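Local structure of 6-aminohexanoate-cyclic-dimer hydrolase (Arthrobacter sp., 3A2Q) at residues 374-388 with 450-463. The protein hydrolyses the cyclic dimer of 6-aminohexanoate, a by-product of nylon-6 manufacture, opening one amide to give the linear dimer. The protein carries 1 engineered substitution. Sequence-based numbering, arbitrary orientation.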
loop_
_atom_site.group_PDB
_atom_site.type_symbol
_atom_site.label_atom_id
_atom_site.label_comp_id
_atom_site.label_asym_id
_atom_site.label_seq_id
_atom_site.Cartn_x
_atom_site.Cartn_y
_atom_site.Cartn_z
ATOM N N GLU A 374 -15.578 2.190 -14.098
ATOM C CA GLU A 374 -16.211 0.876 -13.958
ATOM C C GLU A 374 -17.017 0.401 -15.162
ATOM O O GLU A 374 -17.172 -0.799 -15.367
ATOM C CB GLU A 374 -17.110 0.848 -12.723
ATOM C CG GLU A 374 -16.373 0.985 -11.408
ATOM C CD GLU A 374 -17.229 0.556 -10.232
ATOM O OE1 GLU A 374 -17.340 -0.667 -9.997
ATOM O OE2 GLU A 374 -17.804 1.438 -9.555
ATOM N N ARG A 375 -17.531 1.333 -15.955
ATOM C CA ARG A 375 -18.315 0.971 -17.130
ATOM C C ARG A 375 -17.542 0.122 -18.136
ATOM O O ARG A 375 -18.147 -0.566 -18.954
ATOM C CB ARG A 375 -18.855 2.223 -17.817
ATOM C CG ARG A 375 -20.200 2.685 -17.272
ATOM C CD ARG A 375 -20.804 3.774 -18.146
ATOM N NE ARG A 375 -20.563 5.115 -17.625
ATOM C CZ ARG A 375 -21.161 5.615 -16.547
ATOM N NH1 ARG A 375 -22.038 4.886 -15.870
ATOM N NH2 ARG A 375 -20.884 6.848 -16.148
ATOM N N TRP A 376 -16.212 0.169 -18.078
ATOM C CA TRP A 376 -15.371 -0.617 -18.985
ATOM C C TRP A 376 -15.525 -2.102 -18.660
ATOM O O TRP A 376 -15.573 -2.945 -19.561
ATOM C CB TRP A 376 -13.899 -0.210 -18.832
ATOM C CG TRP A 376 -12.965 -0.817 -19.850
ATOM C CD1 TRP A 376 -12.914 -0.540 -21.189
ATOM C CD2 TRP A 376 -11.924 -1.769 -19.597
ATOM N NE1 TRP A 376 -11.900 -1.256 -21.785
ATOM C CE2 TRP A 376 -11.278 -2.019 -20.831
ATOM C CE3 TRP A 376 -11.473 -2.433 -18.451
ATOM C CZ2 TRP A 376 -10.205 -2.906 -20.948
ATOM C CZ3 TRP A 376 -10.403 -3.315 -18.566
ATOM C CH2 TRP A 376 -9.781 -3.543 -19.808
ATOM N N TRP A 377 -15.605 -2.415 -17.367
ATOM C CA TRP A 377 -15.762 -3.796 -16.918
ATOM C C TRP A 377 -17.201 -4.231 -17.183
ATOM O O TRP A 377 -17.470 -5.384 -17.516
ATOM C CB TRP A 377 -15.438 -3.904 -15.426
ATOM C CG TRP A 377 -13.959 -3.991 -15.144
ATOM C CD1 TRP A 377 -13.239 -5.126 -14.908
ATOM C CD2 TRP A 377 -13.018 -2.905 -15.112
ATOM N NE1 TRP A 377 -11.907 -4.818 -14.733
ATOM C CE2 TRP A 377 -11.745 -3.461 -14.853
ATOM C CE3 TRP A 377 -13.129 -1.515 -15.280
ATOM C CZ2 TRP A 377 -10.588 -2.678 -14.758
ATOM C CZ3 TRP A 377 -11.979 -0.733 -15.187
ATOM C CH2 TRP A 377 -10.724 -1.320 -14.928
ATOM N N GLU A 378 -18.118 -3.283 -17.025
ATOM C CA GLU A 378 -19.539 -3.506 -17.262
ATOM C C GLU A 378 -19.741 -3.967 -18.706
ATOM O O GLU A 378 -20.569 -4.836 -18.987
ATOM C CB GLU A 378 -20.301 -2.194 -17.046
ATOM C CG GLU A 378 -21.799 -2.279 -17.258
ATOM C CD GLU A 378 -22.521 -2.753 -16.019
ATOM O OE1 GLU A 378 -22.116 -3.798 -15.467
ATOM O OE2 GLU A 378 -23.490 -2.081 -15.602
ATOM N N ALA A 379 -18.973 -3.370 -19.613
ATOM C CA ALA A 379 -19.060 -3.678 -21.037
ATOM C C ALA A 379 -18.497 -5.042 -21.433
ATOM O O ALA A 379 -18.505 -5.395 -22.614
ATOM C CB ALA A 379 -18.379 -2.582 -21.842
ATOM N N GLY A 380 -17.994 -5.804 -20.467
ATOM C CA GLY A 380 -17.475 -7.120 -20.800
ATOM C C GLY A 380 -16.025 -7.427 -20.476
ATOM O O GLY A 380 -15.622 -8.591 -20.486
ATOM N N TRP A 381 -15.227 -6.403 -20.200
ATOM C CA TRP A 381 -13.827 -6.637 -19.869
ATOM C C TRP A 381 -13.701 -7.150 -18.442
ATOM O O TRP A 381 -14.443 -6.724 -17.554
ATOM C CB TRP A 381 -13.017 -5.356 -20.038
ATOM C CG TRP A 381 -13.044 -4.850 -21.435
ATOM C CD1 TRP A 381 -13.945 -3.987 -21.977
ATOM C CD2 TRP A 381 -12.131 -5.193 -22.483
ATOM N NE1 TRP A 381 -13.651 -3.766 -23.302
ATOM C CE2 TRP A 381 -12.541 -4.493 -23.638
ATOM C CE3 TRP A 381 -11.004 -6.026 -22.556
ATOM C CZ2 TRP A 381 -11.864 -4.599 -24.858
ATOM C CZ3 TRP A 381 -10.329 -6.133 -23.772
ATOM C CH2 TRP A 381 -10.763 -5.421 -24.905
ATOM N N ASP A 382 -12.761 -8.069 -18.232
ATOM C CA ASP A 382 -12.529 -8.669 -16.921
ATOM C C ASP A 382 -11.349 -8.064 -16.169
ATOM O O ASP A 382 -11.434 -7.812 -14.966
ATOM C CB ASP A 382 -12.266 -10.168 -17.064
ATOM C CG ASP A 382 -13.462 -10.923 -17.587
ATOM O OD1 ASP A 382 -14.493 -10.951 -16.881
ATOM O OD2 ASP A 382 -13.366 -11.488 -18.700
ATOM N N LEU A 383 -10.250 -7.841 -16.883
ATOM C CA LEU A 383 -9.030 -7.321 -16.262
ATOM C C LEU A 383 -8.284 -6.306 -17.107
ATOM O O LEU A 383 -8.303 -6.363 -18.340
ATOM C CB LEU A 383 -8.057 -8.465 -15.980
ATOM C CG LEU A 383 -8.433 -9.639 -15.076
ATOM C CD1 LEU A 383 -7.368 -10.723 -15.199
ATOM C CD2 LEU A 383 -8.547 -9.174 -13.647
ATOM N N LEU A 384 -7.605 -5.391 -16.420
ATOM C CA LEU A 384 -6.779 -4.386 -17.075
ATOM C C LEU A 384 -5.370 -4.660 -16.566
ATOM O O LEU A 384 -5.172 -4.862 -15.369
ATOM C CB LEU A 384 -7.191 -2.964 -16.666
ATOM C CG LEU A 384 -6.288 -1.860 -17.239
ATOM C CD1 LEU A 384 -6.528 -1.731 -18.737
ATOM C CD2 LEU A 384 -6.572 -0.526 -16.554
ATOM N N ILE A 385 -4.409 -4.706 -17.484
ATOM C CA ILE A 385 -3.010 -4.919 -17.142
ATOM C C ILE A 385 -2.293 -3.626 -17.511
ATOM O O ILE A 385 -2.434 -3.128 -18.629
ATOM C CB ILE A 385 -2.362 -6.059 -17.976
ATOM C CG1 ILE A 385 -3.258 -7.296 -17.984
ATOM C CG2 ILE A 385 -0.992 -6.405 -17.400
ATOM C CD1 ILE A 385 -3.553 -7.850 -16.620
ATOM N N LEU A 386 -1.536 -3.071 -16.570
ATOM C CA LEU A 386 -0.796 -1.848 -16.835
ATOM C C LEU A 386 0.336 -1.730 -15.826
ATOM O O LEU A 386 0.309 -2.375 -14.779
ATOM C CB LEU A 386 -1.716 -0.626 -16.731
ATOM C CG LEU A 386 -2.230 -0.209 -15.346
ATOM C CD1 LEU A 386 -2.923 1.141 -15.464
ATOM C CD2 LEU A 386 -3.185 -1.253 -14.785
ATOM N N PRO A 387 1.366 -0.923 -16.142
ATOM C CA PRO A 387 2.482 -0.769 -15.199
ATOM C C PRO A 387 1.951 -0.189 -13.893
ATOM O O PRO A 387 0.981 0.561 -13.909
ATOM C CB PRO A 387 3.415 0.211 -15.918
ATOM C CG PRO A 387 3.090 0.009 -17.371
ATOM C CD PRO A 387 1.596 -0.161 -17.379
ATOM N N THR A 388 2.564 -0.533 -12.764
ATOM C CA THR A 388 2.097 0.020 -11.500
ATOM C C THR A 388 2.527 1.487 -11.437
ATOM O O THR A 388 1.727 2.353 -11.088
ATOM C CB THR A 388 2.671 -0.744 -10.296
ATOM O OG1 THR A 388 2.327 -2.127 -10.407
ATOM C CG2 THR A 388 2.085 -0.202 -8.989
ATOM N N GLY A 450 6.994 -2.949 -10.995
ATOM C CA GLY A 450 5.784 -3.721 -10.787
ATOM C C GLY A 450 4.811 -3.693 -11.952
ATOM O O GLY A 450 4.792 -2.750 -12.749
ATOM N N VAL A 451 4.021 -4.757 -12.070
ATOM C CA VAL A 451 2.994 -4.845 -13.100
ATOM C C VAL A 451 1.671 -4.865 -12.329
ATOM O O VAL A 451 1.511 -5.632 -11.369
ATOM C CB VAL A 451 3.148 -6.122 -13.955
ATOM C CG1 VAL A 451 1.987 -6.240 -14.927
ATOM C CG2 VAL A 451 4.462 -6.058 -14.730
ATOM N N GLN A 452 0.744 -4.006 -12.734
ATOM C CA GLN A 452 -0.539 -3.880 -12.050
ATOM C C GLN A 452 -1.679 -4.586 -12.775
ATOM O O GLN A 452 -1.771 -4.548 -14.003
ATOM C CB GLN A 452 -0.889 -2.391 -11.873
ATOM C CG GLN A 452 -2.062 -2.133 -10.921
ATOM C CD GLN A 452 -2.381 -0.656 -10.702
ATOM O OE1 GLN A 452 -3.076 -0.305 -9.751
ATOM N NE2 GLN A 452 -1.887 0.209 -11.589
ATOM N N ILE A 453 -2.546 -5.225 -12.000
ATOM C CA ILE A 453 -3.704 -5.919 -12.549
ATOM C C ILE A 453 -4.911 -5.376 -11.788
ATOM O O ILE A 453 -4.880 -5.289 -10.561
ATOM C CB ILE A 453 -3.631 -7.446 -12.312
ATOM C CG1 ILE A 453 -2.226 -7.968 -12.617
ATOM C CG2 ILE A 453 -4.655 -8.148 -13.186
ATOM C CD1 ILE A 453 -1.763 -7.710 -14.016
ATOM N N VAL A 454 -5.961 -5.012 -12.517
ATOM C CA VAL A 454 -7.175 -4.464 -11.914
ATOM C C VAL A 454 -8.397 -5.282 -12.340
ATOM O O VAL A 454 -8.616 -5.485 -13.530
ATOM C CB VAL A 454 -7.417 -3.008 -12.372
ATOM C CG1 VAL A 454 -8.581 -2.407 -11.591
ATOM C CG2 VAL A 454 -6.142 -2.177 -12.194
ATOM N N ALA A 455 -9.187 -5.724 -11.368
ATOM C CA ALA A 455 -10.392 -6.503 -11.647
ATOM C C ALA A 455 -11.636 -5.688 -11.303
ATOM O O ALA A 455 -11.538 -4.594 -10.747
ATOM C CB ALA A 455 -10.374 -7.800 -10.848
ATOM N N ALA A 456 -12.810 -6.217 -11.634
ATOM C CA ALA A 456 -14.054 -5.515 -11.344
ATOM C C ALA A 456 -14.266 -5.389 -9.835
ATOM O O ALA A 456 -13.719 -6.167 -9.055
ATOM C CB ALA A 456 -15.234 -6.248 -11.986
ATOM N N TYR A 457 -15.056 -4.396 -9.437
ATOM C CA TYR A 457 -15.374 -4.145 -8.027
ATOM C C TYR A 457 -15.731 -5.450 -7.311
ATOM O O TYR A 457 -16.639 -6.171 -7.738
ATOM C CB TYR A 457 -16.565 -3.187 -7.939
ATOM C CG TYR A 457 -16.751 -2.504 -6.600
ATOM C CD1 TYR A 457 -16.098 -1.307 -6.311
ATOM C CD2 TYR A 457 -17.587 -3.049 -5.627
ATOM C CE1 TYR A 457 -16.277 -0.666 -5.084
ATOM C CE2 TYR A 457 -17.773 -2.421 -4.398
ATOM C CZ TYR A 457 -17.114 -1.229 -4.133
ATOM O OH TYR A 457 -17.281 -0.612 -2.913
ATOM N N GLY A 458 -15.009 -5.750 -6.236
ATOM C CA GLY A 458 -15.271 -6.947 -5.457
ATOM C C GLY A 458 -14.742 -8.276 -5.972
ATOM O O GLY A 458 -14.938 -9.302 -5.322
ATOM N N ARG A 459 -14.054 -8.275 -7.106
ATOM C CA ARG A 459 -13.556 -9.529 -7.666
ATOM C C ARG A 459 -12.104 -9.913 -7.359
ATOM O O ARG A 459 -11.343 -10.265 -8.267
ATOM C CB ARG A 459 -13.768 -9.544 -9.181
ATOM C CG ARG A 459 -15.218 -9.401 -9.623
ATOM C CD ARG A 459 -16.114 -10.386 -8.894
ATOM N NE ARG A 459 -15.715 -11.777 -9.083
ATOM C CZ ARG A 459 -15.995 -12.502 -10.162
ATOM N NH1 ARG A 459 -16.679 -11.974 -11.167
ATOM N NH2 ARG A 459 -15.604 -13.768 -10.226
ATOM N N GLU A 460 -11.729 -9.865 -6.086
ATOM C CA GLU A 460 -10.383 -10.259 -5.689
ATOM C C GLU A 460 -10.177 -11.731 -6.032
ATOM O O GLU A 460 -9.056 -12.171 -6.267
ATOM C CB GLU A 460 -10.173 -10.059 -4.187
ATOM C CG GLU A 460 -9.855 -8.631 -3.787
ATOM C CD GLU A 460 -11.081 -7.831 -3.417
ATOM O OE1 GLU A 460 -12.093 -7.918 -4.138
ATOM O OE2 GLU A 460 -11.022 -7.106 -2.404
ATOM N N ASP A 461 -11.264 -12.498 -6.063
ATOM C CA ASP A 461 -11.147 -13.914 -6.387
ATOM C C ASP A 461 -10.510 -14.108 -7.765
ATOM O O ASP A 461 -9.562 -14.881 -7.904
ATOM C CB ASP A 461 -12.520 -14.605 -6.306
ATOM C CG ASP A 461 -13.539 -14.008 -7.257
ATOM O OD1 ASP A 461 -13.715 -12.772 -7.256
ATOM O OD2 ASP A 461 -14.179 -14.783 -8.000
ATOM N N LEU A 462 -11.015 -13.402 -8.774
ATOM C CA LEU A 462 -10.466 -13.502 -10.124
ATOM C C LEU A 462 -9.065 -12.911 -10.153
ATOM O O LEU A 462 -8.148 -13.464 -10.770
ATOM C CB LEU A 462 -11.333 -12.738 -11.125
ATOM C CG LEU A 462 -12.725 -13.274 -11.453
ATOM C CD1 LEU A 462 -13.375 -12.355 -12.486
ATOM C CD2 LEU A 462 -12.619 -14.697 -11.995
ATOM N N LEU A 463 -8.904 -11.784 -9.471
ATOM C CA LEU A 463 -7.614 -11.110 -9.432
ATOM C C LEU A 463 -6.511 -12.008 -8.877
ATOM O O LEU A 463 -5.447 -12.122 -9.479
ATOM C CB LEU A 463 -7.715 -9.836 -8.591
ATOM C CG LEU A 463 -6.473 -8.946 -8.552
ATOM C CD1 LEU A 463 -6.149 -8.435 -9.955
ATOM C CD2 LEU A 463 -6.726 -7.793 -7.607
HETATM O O HOH W 1 -16.074 -2.528 -11.485
HETATM O O HOH W 2 -13.065 -8.755 -12.994
#
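Leu384 and Leu386 pair with Val454 and Gln452 through two antiparallel hydrogen-bonded pairs that tie strand 383-387 to strand 448-455. Val454 N reaches Leu384 O at 3.0 Å, and Gln452 N approaches Leu386 O more closely, at 2.7 Å. One more bond, from Thr388 N to Gly450 O, extends the ladder past Pro387, whose ring nitrogen carries no hydrogen. Between the Leu384–Val454 and Leu386–Gln452 pairs, Ile385 and Ile453 form a non-hydrogen-bonded pair, their side chains lying side by side.

Two ordered waters add bridges. One, beside the strands, accepts from Ala456 N and donates to Asp382 O; the other joins helix 356-378 to the turn after the strand, linking Glu374 OE1 with Tyr457 N. Glu374 OE1 also rests 3.3 Å from Tyr457 CB.

In the large mixed sheet of this amidase-family enzyme, strand 435-442 lies beyond one partner and strand 259-262 beyond the other. The pair illustrates a general principle: successive residues of a strand turn to opposite faces, and helices cover both. Helix 427-431 packs on Leu384 and Val454, helix 275-290 on Ile385 and Val451.

Trp377 packs its indole against residues 454-456. With CG beside the backbone N (chi1 -81°), CD1 sits 3.7 Å from Ala456 CB and CZ2 3.8 Å from Val454 CG1. Ala456 CA lies over a face and Val454 O at the edge, while NE1 makes a weak bond to Asp382 O. Trp376 covers the opposite face from Ala455 O. Were Trp377 an alanine, Val454 CG1 and Ala456 CB would probably lose the surface they rest on and Asp382 O its indole N-H.

Leu383 CD2 meets Ala455 CB at 3.6 Å, and Leu386 CD2 meets Val454 CG2 at 4.0 Å. The latter methyl also touches the amide of Gln452, whose OE1 takes Arg176 and whose NE2 gives to Phe424 O.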